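Local coordinates for protein glutaredoxin (PDB 2E7P) that binds a [2Fe-2S] cluster ligated by glutathione and probably reduces glutathione-containing and other small or protein disulfides, at residues 33-38 with 89-94; 14-19 with 46-51; 77-82 with 100-105; 20-25 with 38-43. All coordinates share one frame; numbering follows the deposited sequence.

Contact 1 of 4, residues 33-38 with 89-94. With GSH (glutathione), chain G.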
loop_
_atom_site.group_PDB
_atom_site.type_symbol
_atom_site.label_atom_id
_atom_site.label_comp_id
_atom_site.label_asym_id
_atom_site.label_seq_id
_atom_site.Cartn_x
_atom_site.Cartn_y
_atom_site.Cartn_z
ATOM N N CYS C 33 5.177 -2.385 0.076
ATOM C CA CYS C 33 5.620 -3.611 -0.625
ATOM C C CYS C 33 6.319 -3.311 -1.961
ATOM O O CYS C 33 7.393 -3.852 -2.239
ATOM C CB CYS C 33 4.432 -4.583 -0.793
ATOM S SG CYS C 33 3.871 -5.147 0.801
ATOM N N ASN C 34 5.732 -2.444 -2.783
ATOM C CA ASN C 34 6.408 -1.990 -4.033
ATOM C C ASN C 34 7.772 -1.321 -3.876
ATOM O O ASN C 34 8.632 -1.480 -4.716
ATOM C CB ASN C 34 5.478 -1.078 -4.832
ATOM C CG ASN C 34 4.195 -1.815 -5.255
ATOM O OD1 ASN C 34 4.200 -3.038 -5.356
ATOM N ND2 ASN C 34 3.105 -1.085 -5.450
ATOM N N ARG C 35 7.950 -0.547 -2.802
ATOM C CA ARG C 35 9.246 0.078 -2.478
ATOM C C ARG C 35 10.326 -1.002 -2.180
ATOM O O ARG C 35 11.465 -0.930 -2.656
ATOM C CB ARG C 35 9.067 1.049 -1.289
ATOM C CG ARG C 35 10.363 1.827 -0.823
ATOM C CD ARG C 35 10.978 2.707 -1.917
ATOM N NE ARG C 35 12.165 3.395 -1.409
ATOM C CZ ARG C 35 13.298 3.577 -2.091
ATOM N NH1 ARG C 35 13.414 3.130 -3.339
ATOM N NH2 ARG C 35 14.333 4.205 -1.507
ATOM N N VAL C 36 9.964 -2.017 -1.415
ATOM C CA VAL C 36 10.881 -3.142 -1.233
ATOM C C VAL C 36 11.255 -3.821 -2.550
ATOM O O VAL C 36 12.422 -4.099 -2.810
ATOM C CB VAL C 36 10.302 -4.156 -0.233
ATOM C CG1 VAL C 36 11.031 -5.517 -0.324
ATOM C CG2 VAL C 36 10.410 -3.560 1.169
ATOM N N LYS C 37 10.270 -4.061 -3.396
ATOM C CA LYS C 37 10.500 -4.651 -4.710
ATOM C C LYS C 37 11.440 -3.780 -5.542
ATOM O O LYS C 37 12.318 -4.303 -6.235
ATOM C CB LYS C 37 9.139 -4.822 -5.423
ATOM C CG LYS C 37 8.309 -5.980 -4.850
ATOM C CD LYS C 37 6.879 -5.821 -5.261
ATOM C CE LYS C 37 5.953 -6.775 -4.471
ATOM N NZ LYS C 37 4.609 -6.780 -5.077
ATOM N N GLN C 38 11.201 -2.467 -5.512
ATOM C CA GLN C 38 12.061 -1.485 -6.184
ATOM C C GLN C 38 13.522 -1.599 -5.717
ATOM O O GLN C 38 14.433 -1.670 -6.518
ATOM C CB GLN C 38 11.553 -0.057 -5.919
ATOM C CG GLN C 38 12.350 1.030 -6.716
ATOM C CD GLN C 38 11.790 2.414 -6.507
ATOM O OE1 GLN C 38 11.373 2.761 -5.406
ATOM N NE2 GLN C 38 11.797 3.230 -7.567
ATOM N N THR C 89 13.229 -1.401 7.293
ATOM C CA THR C 89 14.461 -2.189 7.351
ATOM C C THR C 89 15.198 -2.235 6.015
ATOM O O THR C 89 16.439 -1.998 5.969
ATOM C CB THR C 89 14.234 -3.638 7.837
ATOM O OG1 THR C 89 13.429 -3.629 9.025
ATOM C CG2 THR C 89 15.571 -4.285 8.155
ATOM N N VAL C 90 14.479 -2.579 4.938
ATOM C CA VAL C 90 15.137 -2.734 3.638
ATOM C C VAL C 90 15.730 -1.402 3.126
ATOM O O VAL C 90 16.843 -1.382 2.560
ATOM C CB VAL C 90 14.228 -3.392 2.543
ATOM C CG1 VAL C 90 14.974 -3.461 1.201
ATOM C CG2 VAL C 90 13.827 -4.782 2.960
ATOM N N VAL C 91 14.978 -0.317 3.314
ATOM C CA VAL C 91 15.449 1.034 2.955
ATOM C C VAL C 91 16.758 1.313 3.716
ATOM O O VAL C 91 17.751 1.709 3.122
ATOM C CB VAL C 91 14.382 2.128 3.288
ATOM C CG1 VAL C 91 14.984 3.555 3.170
ATOM C CG2 VAL C 91 13.133 2.019 2.375
ATOM N N GLU C 92 16.762 1.080 5.020
ATOM C CA GLU C 92 17.989 1.242 5.834
ATOM C C GLU C 92 19.210 0.415 5.372
ATOM O O GLU C 92 20.336 0.934 5.294
ATOM C CB GLU C 92 17.667 0.929 7.284
ATOM C CG GLU C 92 18.581 1.569 8.307
ATOM C CD GLU C 92 18.054 1.316 9.728
ATOM O OE1 GLU C 92 17.559 2.286 10.409
ATOM O OE2 GLU C 92 18.106 0.127 10.138
ATOM N N LYS C 93 18.998 -0.862 5.070
ATOM C CA LYS C 93 20.058 -1.716 4.488
ATOM C C LYS C 93 20.630 -1.172 3.168
ATOM O O LYS C 93 21.862 -1.157 2.937
ATOM C CB LYS C 93 19.543 -3.148 4.276
ATOM C CG LYS C 93 19.037 -3.810 5.598
ATOM C CD LYS C 93 20.186 -4.079 6.554
ATOM C CE LYS C 93 19.791 -5.066 7.690
ATOM N NZ LYS C 93 20.500 -4.694 8.961
ATOM N N HIS C 94 19.728 -0.763 2.285
ATOM C CA HIS C 94 20.152 -0.060 1.091
ATOM C C HIS C 94 20.939 1.223 1.418
ATOM O O HIS C 94 22.010 1.432 0.872
ATOM C CB HIS C 94 18.965 0.296 0.207
ATOM C CG HIS C 94 19.344 1.162 -0.956
ATOM N ND1 HIS C 94 18.851 2.440 -1.129
ATOM C CD2 HIS C 94 20.209 0.946 -1.982
ATOM C CE1 HIS C 94 19.356 2.954 -2.238
ATOM N NE2 HIS C 94 20.185 2.074 -2.772
HETATM N N1 GSH G . -5.149 -2.475 -10.630
HETATM C CA1 GSH G . -3.991 -1.880 -11.296
HETATM C C1 GSH G . -3.690 -2.736 -12.489
HETATM O O11 GSH G . -2.840 -2.408 -13.346
HETATM O O12 GSH G . -4.304 -3.814 -12.570
HETATM C CB1 GSH G . -2.834 -1.931 -10.285
HETATM C CG1 GSH G . -1.467 -1.357 -10.745
HETATM C CD1 GSH G . -0.572 -0.939 -9.559
HETATM O OE1 GSH G . -0.958 -1.082 -8.407
HETATM N N2 GSH G . 0.637 -0.439 -9.836
HETATM C CA2 GSH G . 1.543 0.074 -8.823
HETATM C C2 GSH G . 1.614 1.557 -9.046
HETATM O O2 GSH G . 1.507 1.978 -10.181
HETATM C CB2 GSH G . 2.937 -0.430 -9.127
HETATM S SG2 GSH G . 3.084 -2.184 -8.742
HETATM N N3 GSH G . 1.828 2.399 -8.025
HETATM C CA3 GSH G . 1.940 3.852 -8.148
HETATM C C3 GSH G . 3.254 4.240 -8.808
HETATM O O31 GSH G . 4.131 3.382 -9.084
HETATM O O32 GSH G . 3.474 5.438 -9.078
#

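Contact 2 of 4, residues 14-19 with 46-51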
loop_
_atom_site.group_PDB
_atom_site.type_symbol
_atom_site.label_atom_id
_atom_site.label_comp_id
_atom_site.label_asym_id
_atom_site.label_seq_id
_atom_site.Cartn_x
_atom_site.Cartn_y
_atom_site.Cartn_z
ATOM N N LYS C 14 6.534 -21.017 7.222
ATOM C CA LYS C 14 7.964 -21.299 7.355
ATOM C C LYS C 14 8.597 -21.860 6.072
ATOM O O LYS C 14 9.725 -21.514 5.730
ATOM C CB LYS C 14 8.234 -22.204 8.552
ATOM C CG LYS C 14 8.104 -21.479 9.896
ATOM C CD LYS C 14 8.700 -22.295 11.036
ATOM C CE LYS C 14 8.144 -21.859 12.390
ATOM N NZ LYS C 14 9.090 -22.268 13.468
ATOM N N GLU C 15 7.847 -22.713 5.376
ATOM C CA GLU C 15 8.293 -23.303 4.131
ATOM C C GLU C 15 8.440 -22.224 3.068
ATOM O O GLU C 15 9.480 -22.121 2.417
ATOM C CB GLU C 15 7.282 -24.328 3.635
ATOM C CG GLU C 15 7.285 -25.660 4.386
ATOM C CD GLU C 15 6.304 -26.650 3.772
ATOM O OE1 GLU C 15 6.579 -27.097 2.617
ATOM O OE2 GLU C 15 5.269 -26.970 4.432
ATOM N N LEU C 16 7.374 -21.455 2.879
ATOM C CA LEU C 16 7.376 -20.318 1.967
ATOM C C LEU C 16 8.572 -19.413 2.217
ATOM O O LEU C 16 9.271 -19.064 1.285
ATOM C CB LEU C 16 6.073 -19.525 2.072
ATOM C CG LEU C 16 4.866 -20.213 1.458
ATOM C CD1 LEU C 16 3.593 -19.421 1.770
ATOM C CD2 LEU C 16 5.010 -20.450 -0.077
ATOM N N ALA C 17 8.827 -19.100 3.484
ATOM C CA ALA C 17 9.883 -18.143 3.877
ATOM C C ALA C 17 11.304 -18.568 3.485
ATOM O O ALA C 17 12.199 -17.716 3.274
ATOM C CB ALA C 17 9.814 -17.884 5.364
ATOM N N SER C 18 11.503 -19.887 3.405
ATOM C CA SER C 18 12.793 -20.461 3.003
ATOM C C SER C 18 12.751 -20.992 1.578
ATOM O O SER C 18 13.741 -21.534 1.102
ATOM C CB SER C 18 13.190 -21.583 3.952
ATOM O OG SER C 18 13.581 -21.047 5.197
ATOM N N SER C 19 11.622 -20.819 0.895
ATOM C CA SER C 19 11.423 -21.407 -0.444
ATOM C C SER C 19 12.229 -20.796 -1.615
ATOM O O SER C 19 12.231 -21.337 -2.707
ATOM C CB SER C 19 9.935 -21.459 -0.788
ATOM O OG SER C 19 9.378 -20.180 -1.091
ATOM N N SER C 46 17.167 -11.469 -7.507
ATOM C CA SER C 46 15.908 -12.171 -7.840
ATOM C C SER C 46 15.206 -12.524 -6.545
ATOM O O SER C 46 15.859 -12.822 -5.536
ATOM C CB SER C 46 16.148 -13.467 -8.631
ATOM O OG SER C 46 17.277 -13.349 -9.489
ATOM N N TYR C 47 13.877 -12.536 -6.545
ATOM C CA TYR C 47 13.200 -12.775 -5.276
ATOM C C TYR C 47 11.857 -13.379 -5.576
ATOM O O TYR C 47 11.348 -13.237 -6.669
ATOM C CB TYR C 47 13.063 -11.464 -4.460
ATOM C CG TYR C 47 12.523 -10.302 -5.268
ATOM C CD1 TYR C 47 11.143 -10.015 -5.312
ATOM C CD2 TYR C 47 13.383 -9.503 -6.035
ATOM C CE1 TYR C 47 10.665 -8.954 -6.107
ATOM C CE2 TYR C 47 12.902 -8.450 -6.808
ATOM C CZ TYR C 47 11.560 -8.185 -6.843
ATOM O OH TYR C 47 11.123 -7.126 -7.634
ATOM N N LYS C 48 11.283 -14.049 -4.601
ATOM C CA LYS C 48 9.947 -14.575 -4.746
ATOM C C LYS C 48 8.968 -13.692 -3.959
ATOM O O LYS C 48 9.237 -13.314 -2.834
ATOM C CB LYS C 48 9.929 -16.008 -4.232
ATOM C CG LYS C 48 8.562 -16.578 -4.089
ATOM C CD LYS C 48 8.628 -17.981 -3.560
ATOM C CE LYS C 48 7.223 -18.501 -3.381
ATOM N NZ LYS C 48 7.222 -19.896 -3.789
ATOM N N VAL C 49 7.839 -13.362 -4.566
ATOM C CA VAL C 49 6.836 -12.561 -3.910
ATOM C C VAL C 49 5.660 -13.473 -3.565
ATOM O O VAL C 49 5.137 -14.190 -4.428
ATOM C CB VAL C 49 6.341 -11.392 -4.790
ATOM C CG1 VAL C 49 5.339 -10.585 -4.027
ATOM C CG2 VAL C 49 7.500 -10.495 -5.193
ATOM N N VAL C 50 5.256 -13.448 -2.301
ATOM C CA VAL C 50 4.051 -14.160 -1.894
ATOM C C VAL C 50 3.020 -13.102 -1.658
ATOM O O VAL C 50 3.073 -12.437 -0.667
ATOM C CB VAL C 50 4.303 -14.954 -0.592
ATOM C CG1 VAL C 50 3.024 -15.706 -0.147
ATOM C CG2 VAL C 50 5.509 -15.905 -0.779
ATOM N N GLU C 51 2.096 -12.906 -2.585
ATOM C CA GLU C 51 1.057 -11.920 -2.359
ATOM C C GLU C 51 -0.021 -12.534 -1.483
ATOM O O GLU C 51 -0.797 -13.364 -1.935
ATOM C CB GLU C 51 0.490 -11.421 -3.687
ATOM C CG GLU C 51 1.565 -10.880 -4.642
ATOM C CD GLU C 51 2.023 -9.451 -4.306
ATOM O OE1 GLU C 51 1.733 -8.944 -3.203
ATOM O OE2 GLU C 51 2.732 -8.830 -5.144
#

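Contact 3 of 4, residues 77-82 with 100-105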
loop_
_atom_site.group_PDB
_atom_site.type_symbol
_atom_site.label_atom_id
_atom_site.label_comp_id
_atom_site.label_asym_id
_atom_site.label_seq_id
_atom_site.Cartn_x
_atom_site.Cartn_y
_atom_site.Cartn_z
ATOM N N VAL C 77 10.166 -9.480 4.898
ATOM C CA VAL C 77 11.250 -9.886 4.013
ATOM C C VAL C 77 12.204 -10.898 4.659
ATOM O O VAL C 77 12.683 -10.699 5.773
ATOM C CB VAL C 77 12.093 -8.657 3.566
ATOM C CG1 VAL C 77 13.203 -9.090 2.613
ATOM C CG2 VAL C 77 11.194 -7.550 2.922
ATOM N N PHE C 78 12.494 -11.948 3.918
ATOM C CA PHE C 78 13.453 -12.974 4.301
ATOM C C PHE C 78 14.538 -13.042 3.255
ATOM O O PHE C 78 14.253 -13.043 2.032
ATOM C CB PHE C 78 12.763 -14.339 4.330
ATOM C CG PHE C 78 11.863 -14.531 5.507
ATOM C CD1 PHE C 78 12.310 -15.244 6.621
ATOM C CD2 PHE C 78 10.581 -14.000 5.509
ATOM C CE1 PHE C 78 11.466 -15.427 7.745
ATOM C CE2 PHE C 78 9.728 -14.168 6.612
ATOM C CZ PHE C 78 10.164 -14.890 7.729
ATOM N N ILE C 79 15.776 -13.090 3.729
ATOM C CA ILE C 79 16.900 -13.351 2.876
ATOM C C ILE C 79 17.685 -14.532 3.440
ATOM O O ILE C 79 18.089 -14.517 4.613
ATOM C CB ILE C 79 17.837 -12.135 2.711
ATOM C CG1 ILE C 79 17.093 -10.924 2.090
ATOM C CG2 ILE C 79 19.079 -12.565 1.879
ATOM C CD1 ILE C 79 17.950 -9.651 1.861
ATOM N N GLY C 80 17.878 -15.545 2.588
ATOM C CA GLY C 80 18.536 -16.803 2.978
ATOM C C GLY C 80 17.789 -17.443 4.122
ATOM O O GLY C 80 18.396 -18.025 5.012
ATOM N N GLY C 81 16.466 -17.307 4.131
ATOM C CA GLY C 81 15.647 -17.933 5.196
ATOM C C GLY C 81 15.688 -17.229 6.546
ATOM O O GLY C 81 15.050 -17.668 7.489
ATOM N N LYS C 82 16.431 -16.133 6.625
ATOM C CA LYS C 82 16.557 -15.328 7.838
ATOM C C LYS C 82 15.626 -14.121 7.745
ATOM O O LYS C 82 15.522 -13.508 6.686
ATOM C CB LYS C 82 17.990 -14.810 7.992
ATOM C CG LYS C 82 19.072 -15.890 8.187
ATOM C CD LYS C 82 20.481 -15.313 7.860
ATOM C CE LYS C 82 21.631 -16.336 8.060
ATOM N NZ LYS C 82 22.950 -15.555 8.180
ATOM N N LEU C 100 23.447 -5.472 -0.402
ATOM C CA LEU C 100 24.225 -6.359 -1.252
ATOM C C LEU C 100 24.995 -7.486 -0.484
ATOM O O LEU C 100 24.830 -8.633 -0.832
ATOM C CB LEU C 100 25.084 -5.595 -2.273
ATOM C CG LEU C 100 25.859 -6.513 -3.208
ATOM C CD1 LEU C 100 24.939 -7.247 -4.187
ATOM C CD2 LEU C 100 26.976 -5.754 -3.903
ATOM N N PRO C 101 25.841 -7.158 0.532
ATOM C CA PRO C 101 26.434 -8.237 1.360
ATOM C C PRO C 101 25.454 -9.272 1.924
ATOM O O PRO C 101 25.767 -10.460 1.905
ATOM C CB PRO C 101 27.138 -7.480 2.488
ATOM C CG PRO C 101 27.424 -6.149 1.933
ATOM C CD PRO C 101 26.387 -5.835 0.906
ATOM N N LEU C 102 24.264 -8.863 2.371
ATOM C CA LEU C 102 23.269 -9.842 2.857
ATOM C C LEU C 102 22.947 -10.867 1.779
ATOM O O LEU C 102 22.868 -12.095 2.054
ATOM C CB LEU C 102 21.959 -9.163 3.278
ATOM C CG LEU C 102 21.909 -8.411 4.605
ATOM C CD1 LEU C 102 20.604 -7.627 4.621
ATOM C CD2 LEU C 102 21.991 -9.406 5.769
ATOM N N LEU C 103 22.759 -10.357 0.562
ATOM C CA LEU C 103 22.353 -11.173 -0.588
ATOM C C LEU C 103 23.488 -12.119 -0.966
ATOM O O LEU C 103 23.278 -13.320 -1.198
ATOM C CB LEU C 103 21.975 -10.281 -1.786
ATOM C CG LEU C 103 20.687 -9.494 -1.643
ATOM C CD1 LEU C 103 20.507 -8.473 -2.794
ATOM C CD2 LEU C 103 19.485 -10.441 -1.554
ATOM N N GLN C 104 24.689 -11.557 -1.033
ATOM C CA GLN C 104 25.842 -12.334 -1.458
ATOM C C GLN C 104 26.272 -13.351 -0.405
ATOM O O GLN C 104 26.652 -14.450 -0.755
ATOM C CB GLN C 104 26.967 -11.396 -1.880
ATOM C CG GLN C 104 26.571 -10.652 -3.143
ATOM C CD GLN C 104 27.662 -9.778 -3.661
ATOM O OE1 GLN C 104 28.389 -9.144 -2.897
ATOM N NE2 GLN C 104 27.767 -9.704 -4.983
ATOM N N ASP C 105 26.185 -12.999 0.874
ATOM C CA ASP C 105 26.509 -13.934 1.945
ATOM C C ASP C 105 25.523 -15.097 2.001
ATOM O O ASP C 105 25.926 -16.250 2.223
ATOM C CB ASP C 105 26.576 -13.230 3.304
ATOM C CG ASP C 105 27.781 -12.328 3.430
ATOM O OD1 ASP C 105 28.681 -12.354 2.525
ATOM O OD2 ASP C 105 27.817 -11.563 4.425
#

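Contact 4 of 4, residues 20-25 with 38-43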
loop_
_atom_site.group_PDB
_atom_site.type_symbol
_atom_site.label_atom_id
_atom_site.label_comp_id
_atom_site.label_asym_id
_atom_site.label_seq_id
_atom_site.Cartn_x
_atom_site.Cartn_y
_atom_site.Cartn_z
ATOM N N ALA C 20 12.902 -19.670 -1.389
ATOM C CA ALA C 20 13.708 -19.039 -2.437
ATOM C C ALA C 20 14.801 -18.306 -1.723
ATOM O O ALA C 20 14.675 -18.056 -0.535
ATOM C CB ALA C 20 12.850 -18.093 -3.307
ATOM N N PRO C 21 15.913 -18.017 -2.404
ATOM C CA PRO C 21 16.950 -17.184 -1.773
ATOM C C PRO C 21 16.424 -15.861 -1.175
ATOM O O PRO C 21 16.882 -15.445 -0.122
ATOM C CB PRO C 21 17.918 -16.921 -2.933
ATOM C CG PRO C 21 17.807 -18.168 -3.782
ATOM C CD PRO C 21 16.312 -18.439 -3.764
ATOM N N VAL C 22 15.464 -15.207 -1.833
ATOM C CA VAL C 22 14.824 -14.030 -1.242
ATOM C C VAL C 22 13.320 -14.203 -1.338
ATOM O O VAL C 22 12.774 -14.565 -2.381
ATOM C CB VAL C 22 15.229 -12.713 -1.913
ATOM C CG1 VAL C 22 14.608 -11.487 -1.168
ATOM C CG2 VAL C 22 16.762 -12.577 -2.003
ATOM N N VAL C 23 12.643 -13.942 -0.237
ATOM C CA VAL C 23 11.193 -14.094 -0.208
ATOM C C VAL C 23 10.574 -12.853 0.434
ATOM O O VAL C 23 10.985 -12.413 1.537
ATOM C CB VAL C 23 10.742 -15.392 0.529
ATOM C CG1 VAL C 23 9.197 -15.412 0.666
ATOM C CG2 VAL C 23 11.255 -16.663 -0.224
ATOM N N VAL C 24 9.605 -12.299 -0.275
ATOM C CA VAL C 24 8.866 -11.116 0.185
ATOM C C VAL C 24 7.389 -11.478 0.357
ATOM O O VAL C 24 6.685 -11.655 -0.610
ATOM C CB VAL C 24 9.002 -9.931 -0.812
ATOM C CG1 VAL C 24 8.255 -8.715 -0.308
ATOM C CG2 VAL C 24 10.481 -9.545 -1.007
ATOM N N PHE C 25 6.924 -11.575 1.593
ATOM C CA PHE C 25 5.473 -11.569 1.856
ATOM C C PHE C 25 4.907 -10.152 1.678
ATOM O O PHE C 25 5.417 -9.190 2.223
ATOM C CB PHE C 25 5.146 -12.162 3.243
ATOM C CG PHE C 25 5.595 -13.600 3.410
ATOM C CD1 PHE C 25 4.758 -14.655 3.071
ATOM C CD2 PHE C 25 6.844 -13.886 3.933
ATOM C CE1 PHE C 25 5.146 -15.973 3.263
ATOM C CE2 PHE C 25 7.262 -15.202 4.095
ATOM C CZ PHE C 25 6.398 -16.248 3.761
ATOM N N GLN C 38 11.201 -2.467 -5.512
ATOM C CA GLN C 38 12.061 -1.485 -6.184
ATOM C C GLN C 38 13.522 -1.599 -5.717
ATOM O O GLN C 38 14.433 -1.670 -6.518
ATOM C CB GLN C 38 11.553 -0.057 -5.919
ATOM C CG GLN C 38 12.350 1.030 -6.716
ATOM C CD GLN C 38 11.790 2.414 -6.507
ATOM O OE1 GLN C 38 11.373 2.761 -5.406
ATOM N NE2 GLN C 38 11.797 3.230 -7.567
ATOM N N LEU C 39 13.721 -1.614 -4.404
ATOM C CA LEU C 39 15.059 -1.752 -3.816
ATOM C C LEU C 39 15.719 -3.073 -4.147
ATOM O O LEU C 39 16.899 -3.107 -4.430
ATOM C CB LEU C 39 14.981 -1.557 -2.284
ATOM C CG LEU C 39 14.697 -0.081 -1.972
ATOM C CD1 LEU C 39 14.252 0.147 -0.512
ATOM C CD2 LEU C 39 15.957 0.793 -2.404
ATOM N N LEU C 40 14.971 -4.167 -4.139
ATOM C CA LEU C 40 15.549 -5.458 -4.601
ATOM C C LEU C 40 15.921 -5.457 -6.086
ATOM O O LEU C 40 17.019 -5.863 -6.465
ATOM C CB LEU C 40 14.648 -6.656 -4.247
ATOM C CG LEU C 40 14.491 -6.848 -2.734
ATOM C CD1 LEU C 40 13.319 -7.821 -2.449
ATOM C CD2 LEU C 40 15.813 -7.359 -2.107
ATOM N N THR C 41 15.013 -4.986 -6.928
ATOM C CA THR C 41 15.300 -4.887 -8.362
ATOM C C THR C 41 16.507 -3.964 -8.602
ATOM O O THR C 41 17.334 -4.248 -9.462
ATOM C CB THR C 41 14.070 -4.345 -9.123
ATOM O OG1 THR C 41 12.951 -5.214 -8.916
ATOM C CG2 THR C 41 14.320 -4.154 -10.637
ATOM N N GLN C 42 16.609 -2.869 -7.849
ATOM C CA GLN C 42 17.727 -1.927 -8.015
ATOM C C GLN C 42 19.068 -2.606 -7.718
ATOM O O GLN C 42 20.038 -2.407 -8.432
ATOM C CB GLN C 42 17.553 -0.694 -7.127
ATOM C CG GLN C 42 18.765 0.290 -7.172
ATOM C CD GLN C 42 18.586 1.475 -6.248
ATOM O OE1 GLN C 42 18.016 1.342 -5.161
ATOM N NE2 GLN C 42 19.043 2.631 -6.668
ATOM N N VAL C 43 19.104 -3.457 -6.696
ATOM C CA VAL C 43 20.337 -4.151 -6.359
ATOM C C VAL C 43 20.555 -5.419 -7.258
ATOM O O VAL C 43 21.526 -6.143 -7.084
ATOM C CB VAL C 43 20.392 -4.414 -4.834
ATOM C CG1 VAL C 43 19.449 -5.545 -4.454
ATOM C CG2 VAL C 43 21.834 -4.707 -4.335
#

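Contact 1 of 4, residues 33-38 with 89-94
Val36 and Val90 mark the closest backbone approach of two helical segments, 33-38 and 89-94, with Val36 CA 6.5 Å from Val90 CA. Valine suits so near a pair because its branches end one bond beyond CB. The two side chains cross at about a right angle, and Val36 CG2 rests 4.0 Å from Val90 CG2, nearly as close to the CB behind it. One residue along on each helix, Arg35 meets Val91 obliquely, its NE 4.1 Å from Val91 CG2. The arginine leaves its helix with CG anti to the backbone N (chi1 -179°) and bends at chi2, which lays the guanidinium forward along its own helix. There NH1 gives a hydrogen bond of 2.9 Å to Gln38 OE1, arriving well above the amide's carbonyl plane.

Asn34 faces another way, toward a glutathione gripped by Lys27, Gln62 and Asp88 of the second subunit. Its amide lies against the sulfur, ND2 3.5 Å from SG2 of that glutathione. With an alanine here the amide is gone, which would probably open a gap beside the sulfur and leave the cysteine end freer to turn. Paired helices on one face of the central sheet are a hallmark of the thioredoxin fold, and in this glutaredoxin helix 31-42 follows the cluster ligand Cys30, while helix 87-95 begins with the glutathione-binding Cys87 and Asp88.

Contact 2 of 4, residues 14-19 with 46-51
Lys48 runs along the flank of Ser19, and its side chain can be traced outward from the strand. CB starts toward segment 14-19, with Ala20 beside it. CG lies anti to the backbone N (chi1 169°), which sends the chain out from the strand toward Ser19, and it stays extended through CD, so the methylenes arrive beside the serine hydroxyl: Lys48 CD is 3.4 Å from Ser19 OG. CE passes the same oxygen a little farther off. A bend at chi4 then sets NZ 3.5 Å from Ser19 OG, a weak hydrogen bond, with Leu16 CD2 on the fringe of the amine. A lysine fits this border, since its apolar stem can cover the protein while its charge stays near the surface.

This is where the N-terminal helix 3-18 meets edge strand 48-51 of the thioredoxin-fold sheet. Along residues 47-50 the side chains alternate: Lys48 and Val50 face helix 3-18, whereas Tyr47 and Val49 touch helix 31-42 on the other side. The deeper half is apolar, with Leu16 CD1 4.2 Å from Val50 CG1 and Phe25 touching both residues; Leu61 adds to the leucine's surroundings.

Ser19 OG is held from its own segment too. It donates 2.6 Å to Leu16 O, in the carbonyl plane and on a lone pair, and the same Leu16 O also accepts from Ser19 N at 3.0 Å.

Contact 3 of 4, residues 77-82 with 100-105
Ile79 carries the contact from the end of strand 76-79, just where a beta hairpin of the thioredoxin-fold sheet turns back toward strand 82-85, and it meets helix 99-110 through Leu102 and Leu103. The tight part is apolar. Leu103 sets out from its CA away from the strand, yet with CG anti to its carbonyl carbon (chi1 -70°) the chain swings round, and CD2 comes within 3.8 Å of Ile79 CD1. The two side chains cross at about a right angle, and Leu103 CD2 also lies 4.1 Å from Ile79 CG2. A branched isoleucine is apt here: its two arms both reach the helix, CD1 meeting leucine side chains and CG2 the helix backbone as well. Val22 touches both Ile79 and Leu103, continuing the apolar layer over the neighbouring strand.

Packing thins out toward the turn. Gly80 and Gly81 occupy the corners of a type I' turn, whose positive phi values (58° and 76°) glycine adopts with little strain, and two backbone bonds between Ile79 and Lys82 close it. The side chain of Lys82 stays 6.4 Å or more from segment 100-105; the residue is exposed, which suits its charge. At the boundary between the two regimes, Leu102 lends the helix backbone as well as its side chain: Ile79 CD1 is 4.3 Å from Leu102 CB, and Ile79 CG2 sits 3.8 Å from Leu102 O.

Contact 4 of 4, residues 20-25 with 38-43
Leu40 points one methyl at two valines, Val22 and Val24, that stand on the same face of strand 22-26. Its CG is anti to the carbonyl carbon (chi1 -63°) and the chain runs on extended, a course that carries CD1 across the gap between helix 31-42 and the sheet. There it meets each valine tip to tip. The approach to Val24 is the closer, Leu40 CD1 lying 3.6 Å from Val24 CG2; from Leu40 CD1 to Val22 CG1 it measures 4.1 Å.

Both valines share one conformation, with CG1 anti to the backbone N, as chi1 of -175° in Val22 and -179° in Val24 records. Because Leu40 ends between them along the strand, it touches opposite branches: CG1 of Val22 and CG2 of Val24. The remaining branch of Val22 is used as well, its CG2 packing on Leu103 of helix 99-110. Beta-branched valine suits an extended strand and presents two methyls, while the longer leucine has the span to carry its methyl from this helix to the strand.

Strand 22-26, helix 31-42 and strand 48-51 form a beta-alpha-beta crossover, and this leucine seats the helix on the strand before it. Tyr47, just ahead of strand 48-51, touches both Leu40 and Val22. All three contacting residues are buried and no hydrogen bond passes between the segments, which implies that hydrophobic burial and close dispersion contacts hold this joint, with shape rather than polarity fixing the fit.

How the contacts relate
From the N terminus, contact 2 opens first, on helix 3-18, and closes at strand 48-51. Contact 4 is nested within that loop, binding strand 22-26 to helix 31-42 before the chain reaches residues 46-51. Contact 1 starts on the same helix, sharing Gln38 with contact 4, and closes only at helix 87-95, so it crosses contacts 2, 4 and 3. Contact 3, from strand 76-79 to helix 99-110, follows contacts 2 and 4 in series. Strand pairing joins contacts 2, 3 and 4, while a salt bridge from Lys37 to Glu51 links contact 1 with contact 2. Contacts 2, 3 and 4 fasten helices to the two faces of the sheet; contact 1 pairs two helices on one.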